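Local coordinates for protein phosphoacetylglucosamine mutase (Aspergillus lentulus, PDB 5O9X) that catalyses the interconversion of N-acetylglucosamine 6-phosphate and N-acetylglucosamine 1-phosphate, a step on the route to UDP-N-acetylglucosamine, at residues T337-N341 with R501-R505; P457-V461 with A525-A529. The protein carries 1 engineered substitution. One frame throughout, in Å; residues are numbered along the deposited sequence.

Contact 1 of 2, residues T337-N341 with R501-R505; sequences TAYAN and RSFAR. With G16 (1,6-di-O-phosphono-alpha-D-glucopyranose), chain B.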
loop_
_atom_site.group_PDB
_atom_site.type_symbol
_atom_site.label_atom_id
_atom_site.label_comp_id
_atom_site.label_asym_id
_atom_site.label_seq_id
_atom_site.Cartn_x
_atom_site.Cartn_y
_atom_site.Cartn_z
ATOM N N THR A 337 -10.534 6.937 -1.575
ATOM C CA THR A 337 -11.608 5.929 -1.466
ATOM C C THR A 337 -12.685 6.445 -0.500
ATOM O O THR A 337 -12.532 7.512 0.116
ATOM C CB THR A 337 -11.101 4.525 -1.076
ATOM O OG1 THR A 337 -10.691 4.492 0.331
ATOM C CG2 THR A 337 -9.812 4.203 -1.908
ATOM N N ALA A 338 -13.714 5.627 -0.290
ATOM C CA ALA A 338 -14.869 6.009 0.523
ATOM C C ALA A 338 -14.463 6.097 2.004
ATOM O O ALA A 338 -15.162 6.768 2.754
ATOM C CB ALA A 338 -16.008 4.991 0.281
ATOM N N TYR A 339 -13.301 5.535 2.400
ATOM C CA TYR A 339 -12.854 5.608 3.790
ATOM C C TYR A 339 -12.279 7.007 4.077
ATOM O O TYR A 339 -11.968 7.291 5.262
ATOM C CB TYR A 339 -11.728 4.571 4.037
ATOM C CG TYR A 339 -12.324 3.165 4.085
ATOM C CD1 TYR A 339 -13.067 2.771 5.205
ATOM C CD2 TYR A 339 -12.278 2.336 2.975
ATOM C CE1 TYR A 339 -13.661 1.533 5.267
ATOM C CE2 TYR A 339 -12.862 1.061 3.031
ATOM C CZ TYR A 339 -13.593 0.714 4.170
ATOM O OH TYR A 339 -14.254 -0.502 4.232
ATOM N N ALA A 340 -12.041 7.839 3.038
ATOM C CA ALA A 340 -11.525 9.179 3.299
ATOM C C ALA A 340 -12.505 10.011 4.124
ATOM O O ALA A 340 -13.730 9.995 3.872
ATOM C CB ALA A 340 -11.218 9.934 1.998
ATOM N N ASN A 341 -11.994 10.712 5.105
ATOM C CA ASN A 341 -12.874 11.582 5.900
ATOM C C ASN A 341 -13.524 12.649 4.992
ATOM O O ASN A 341 -12.856 13.244 4.129
ATOM C CB ASN A 341 -12.031 12.293 6.956
ATOM C CG ASN A 341 -12.882 12.884 8.025
ATOM O OD1 ASN A 341 -13.421 13.988 7.844
ATOM N ND2 ASN A 341 -13.059 12.150 9.109
ATOM N N ARG A 501 -22.582 9.873 7.400
ATOM C CA ARG A 501 -22.208 9.082 6.228
ATOM C C ARG A 501 -21.651 7.758 6.723
ATOM O O ARG A 501 -20.737 7.739 7.545
ATOM C CB ARG A 501 -21.223 9.830 5.315
ATOM C CG ARG A 501 -21.244 9.347 3.843
ATOM C CD ARG A 501 -20.331 10.143 2.879
ATOM N NE ARG A 501 -19.242 9.270 2.504
ATOM C CZ ARG A 501 -18.115 9.145 3.193
ATOM N NH1 ARG A 501 -17.885 9.908 4.243
ATOM N NH2 ARG A 501 -17.221 8.267 2.820
ATOM N N SER A 502 -22.245 6.660 6.249
ATOM C CA SER A 502 -21.781 5.323 6.655
ATOM C C SER A 502 -21.876 4.367 5.516
ATOM O O SER A 502 -22.777 4.477 4.679
ATOM C CB SER A 502 -22.532 4.819 7.938
ATOM O OG SER A 502 -22.002 3.556 8.346
ATOM N N PHE A 503 -20.904 3.431 5.412
ATOM C CA PHE A 503 -21.025 2.367 4.417
ATOM C C PHE A 503 -20.401 1.075 4.985
ATOM O O PHE A 503 -19.541 1.143 5.824
ATOM C CB PHE A 503 -20.408 2.688 3.069
ATOM C CG PHE A 503 -18.903 2.807 3.112
ATOM C CD1 PHE A 503 -18.271 3.992 3.683
ATOM C CD2 PHE A 503 -18.101 1.832 2.516
ATOM C CE1 PHE A 503 -16.854 4.095 3.720
ATOM C CE2 PHE A 503 -16.675 1.955 2.565
ATOM C CZ PHE A 503 -16.072 3.052 3.208
ATOM N N ALA A 504 -20.874 -0.069 4.494
ATOM C CA ALA A 504 -20.369 -1.389 4.902
ATOM C C ALA A 504 -19.896 -2.170 3.662
ATOM O O ALA A 504 -20.563 -2.155 2.605
ATOM C CB ALA A 504 -21.505 -2.190 5.616
ATOM N N ARG A 505 -18.798 -2.953 3.780
ATOM C CA ARG A 505 -18.361 -3.742 2.619
ATOM C C ARG A 505 -17.494 -4.858 3.196
ATOM O O ARG A 505 -16.871 -4.705 4.284
ATOM C CB ARG A 505 -17.514 -2.978 1.602
ATOM C CG ARG A 505 -16.362 -2.157 2.243
ATOM C CD ARG A 505 -15.424 -1.517 1.181
ATOM N NE ARG A 505 -14.505 -2.506 0.588
ATOM C CZ ARG A 505 -13.385 -2.981 1.183
ATOM N NH1 ARG A 505 -13.034 -2.646 2.439
ATOM N NH2 ARG A 505 -12.619 -3.834 0.524
HETATM C C1 G16 B . -4.332 -4.003 1.685
HETATM C C2 G16 B . -4.426 -3.210 0.385
HETATM C C3 G16 B . -5.033 -1.798 0.663
HETATM C C4 G16 B . -6.380 -1.829 1.363
HETATM C C5 G16 B . -6.220 -2.625 2.651
HETATM C C6 G16 B . -7.518 -3.001 3.328
HETATM O O1 G16 B . -3.441 -3.326 2.577
HETATM O O2 G16 B . -3.156 -3.092 -0.327
HETATM O O3 G16 B . -5.040 -1.126 -0.533
HETATM O O4 G16 B . -6.923 -0.491 1.748
HETATM O O5 G16 B . -5.689 -3.948 2.399
HETATM O O6 G16 B . -8.297 -3.828 2.351
HETATM P P G16 B . -9.703 -4.478 2.834
HETATM O O1P G16 B . -10.574 -3.363 3.458
HETATM O O2P G16 B . -9.387 -5.524 3.930
HETATM O O3P G16 B . -10.328 -5.217 1.632
HETATM P "P'" G16 B . -2.078 -4.018 3.168
HETATM O O1X G16 B . -1.490 -4.929 2.056
HETATM O O2X G16 B . -2.518 -4.969 4.327
HETATM O O3X G16 B . -1.227 -2.944 3.753
HETATM O O HOH W 1 -16.695 -0.017 5.390
#
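Phe503 and Tyr339 meet through their first torsions. The Phe503 side chain leaves the strand toward the 337-340 turn, and chi1 of 67° then sets CG between backbone N and carbonyl carbon. The Tyr339 side chain starts away from the strand, but chi1 of -74° brings its ring back with one face toward the edge of Phe503. The result is an edge-to-face pair. Phe503 CZ lies over the centre of the Tyr339 ring, 3.5 Å from Tyr339 CE1, and the planes are 58° apart. Ala338 CB sits over one face of Phe503, 3.8 Å from its ring centroid, in a CH-pi contact.

The Tyr339 hydroxyl both accepts and donates a hydrogen bond. Tyr339 OH accepts from Arg505 NH1 at 3.0 Å, in the guanidinium plane, and donates to a water that also bonds Phe503 O. Arg505 NH1 donates to G16 O1P at 2.8 Å and Arg505 NH2 to G16 O3P at 2.9 Å, gripping the 6-phosphate. Glu477 forms a salt bridge with Arg505 NE. Here a domain III loop meets the C-terminal domain beside the ligand phosphate.

Arg501 has two conformers, and its approach to Ala338 O is weak and doubtful; its NH1 pairs with Glu518. The type I turn 337-340 joins strand 332-337 to helix 342-350, whose N-cap is Asn341. Strand 501-506 is an edge of the C-terminal sheet, beside strand 513-518.

Contact 2 of 2, residues P457-V461 with A525-A529; sequences PSRLV and ADDLA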
loop_
_atom_site.group_PDB
_atom_site.type_symbol
_atom_site.label_atom_id
_atom_site.label_comp_id
_atom_site.label_asym_id
_atom_site.label_seq_id
_atom_site.Cartn_x
_atom_site.Cartn_y
_atom_site.Cartn_z
ATOM N N PRO A 457 -15.620 13.612 13.161
ATOM C CA PRO A 457 -15.493 12.428 14.028
ATOM C C PRO A 457 -15.894 11.205 13.226
ATOM O O PRO A 457 -16.906 11.248 12.503
ATOM C CB PRO A 457 -16.505 12.721 15.158
ATOM C CG PRO A 457 -16.306 14.267 15.340
ATOM C CD PRO A 457 -16.259 14.752 13.872
ATOM N N SER A 458 -15.077 10.154 13.297
ATOM C CA SER A 458 -15.380 8.933 12.529
ATOM C C SER A 458 -15.075 7.687 13.328
ATOM O O SER A 458 -14.437 7.734 14.420
ATOM C CB SER A 458 -14.571 8.936 11.224
ATOM O OG SER A 458 -13.186 8.756 11.501
ATOM N N ARG A 459 -15.474 6.549 12.771
ATOM C CA ARG A 459 -15.361 5.300 13.525
ATOM C C ARG A 459 -15.330 4.156 12.552
ATOM O O ARG A 459 -16.107 4.164 11.602
ATOM C CB ARG A 459 -16.609 5.181 14.485
ATOM C CG ARG A 459 -16.756 3.838 15.178
ATOM C CD ARG A 459 -15.767 3.575 16.268
ATOM N NE ARG A 459 -15.699 4.726 17.228
ATOM C CZ ARG A 459 -15.174 4.657 18.450
ATOM N NH1 ARG A 459 -14.722 3.488 18.895
ATOM N NH2 ARG A 459 -15.089 5.736 19.233
ATOM N N LEU A 460 -14.427 3.192 12.787
ATOM C CA LEU A 460 -14.438 1.898 12.049
ATOM C C LEU A 460 -14.900 0.799 12.969
ATOM O O LEU A 460 -14.502 0.782 14.159
ATOM C CB LEU A 460 -13.014 1.533 11.546
ATOM C CG LEU A 460 -12.538 2.364 10.311
ATOM C CD1 LEU A 460 -11.014 2.341 10.134
ATOM C CD2 LEU A 460 -13.245 1.980 8.974
ATOM N N VAL A 461 -15.732 -0.125 12.475
ATOM C CA VAL A 461 -16.101 -1.335 13.266
ATOM C C VAL A 461 -15.896 -2.549 12.395
ATOM O O VAL A 461 -16.428 -2.582 11.251
ATOM C CB VAL A 461 -17.606 -1.319 13.654
ATOM C CG1 VAL A 461 -17.970 -2.547 14.579
ATOM C CG2 VAL A 461 -17.945 -0.038 14.362
ATOM N N ALA A 525 -21.279 10.047 15.444
ATOM C CA ALA A 525 -20.528 9.074 14.604
ATOM C C ALA A 525 -20.527 7.710 15.282
ATOM O O ALA A 525 -20.624 6.696 14.605
ATOM C CB ALA A 525 -19.100 9.529 14.377
ATOM N N ASP A 526 -20.337 7.662 16.617
ATOM C CA ASP A 526 -20.315 6.369 17.293
ATOM C C ASP A 526 -21.682 5.679 17.238
ATOM O O ASP A 526 -21.767 4.449 17.097
ATOM C CB ASP A 526 -19.928 6.611 18.779
ATOM C CG ASP A 526 -18.400 6.914 18.940
ATOM O OD1 ASP A 526 -17.651 6.691 17.990
ATOM O OD2 ASP A 526 -17.965 7.352 19.990
ATOM N N ASP A 527 -22.740 6.482 17.360
ATOM C CA ASP A 527 -24.097 5.895 17.317
ATOM C C ASP A 527 -24.409 5.331 15.936
ATOM O O ASP A 527 -24.910 4.212 15.789
ATOM C CB ASP A 527 -25.106 6.989 17.654
ATOM C CG ASP A 527 -26.501 6.439 17.973
ATOM O OD1 ASP A 527 -26.528 5.348 18.575
ATOM O OD2 ASP A 527 -27.518 7.122 17.616
ATOM N N LEU A 528 -24.050 6.092 14.905
ATOM C CA LEU A 528 -24.307 5.655 13.531
ATOM C C LEU A 528 -23.512 4.375 13.264
ATOM O O LEU A 528 -24.061 3.384 12.741
ATOM C CB LEU A 528 -23.908 6.786 12.552
ATOM C CG LEU A 528 -24.048 6.420 11.061
ATOM C CD1 LEU A 528 -25.409 5.856 10.600
ATOM C CD2 LEU A 528 -23.713 7.747 10.265
ATOM N N ALA A 529 -22.245 4.352 13.666
ATOM C CA ALA A 529 -21.396 3.172 13.385
ATOM C C ALA A 529 -21.971 1.943 14.102
ATOM O O ALA A 529 -22.018 0.875 13.515
ATOM C CB ALA A 529 -19.982 3.407 13.916
#
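Strand 458-461 and helix 525-529 run in nearly the same direction, with their axes 27° apart and 7.5 Å from each other at closest approach. The small spacing suits the two alanines that face the strand. Ala525 CB comes to 3.4 Å from Pro457 O, and Pro457 CB adds a looser apolar contact. One helical turn later, Ala529 CB rests against the aliphatic part of Arg459, 3.5 Å from Arg459 CG. Val461 CG2 touches the Ala529 CB methyl at 4.0 Å.

Strand 458-463 is an edge strand of the antiparallel sheet in the C-terminal domain, whose family is placed in the TBP-like clan. Helix 522-539 follows the central strand 513-518 and packs back across one face of that sheet. Pro457, Arg459 and Val461 alternate with Ser458 and Leu460, so the odd-numbered side chains start toward the helix and the other two start away from it.

Arg459 makes the polar link. Its CG is anti to the backbone N (chi1 171°), and further bends at chi2 and chi3 fold the chain over Ala529 toward Asp526. Arg459 NE reaches Asp526 OD1 at 2.9 Å in a salt bridge. The hydrogen bond within it is weak, and the guanidinium and carboxylate planes stand 80° apart. Arg522 NH1 also pairs with Asp526 OD1, so Asp526 OD1 is shared by two arginines. The same Arg522 nitrogen bonds Ser458 O, joining the helix to the backbone of the strand.

Overall arrangement
Both contacts use the three-stranded C-terminal sheet, but on opposite faces. Contact 1 is buried and joins one face to the domain III loop. Contact 2 is partly buried and holds helix 522-539 against the other face within the C-terminal domain. Their centres are about 11 Å apart. Leu460 packs on Tyr339 and Ser458 on Asn341, while Ser502 packs on Leu528, so each edge strand serves both sides. The chemistry differs with place. Contact 1 combines aromatic rings with an arginine that binds ligand phosphate. Contact 2 relies on small methyl groups and a salt bridge near the surface, away from the ligand.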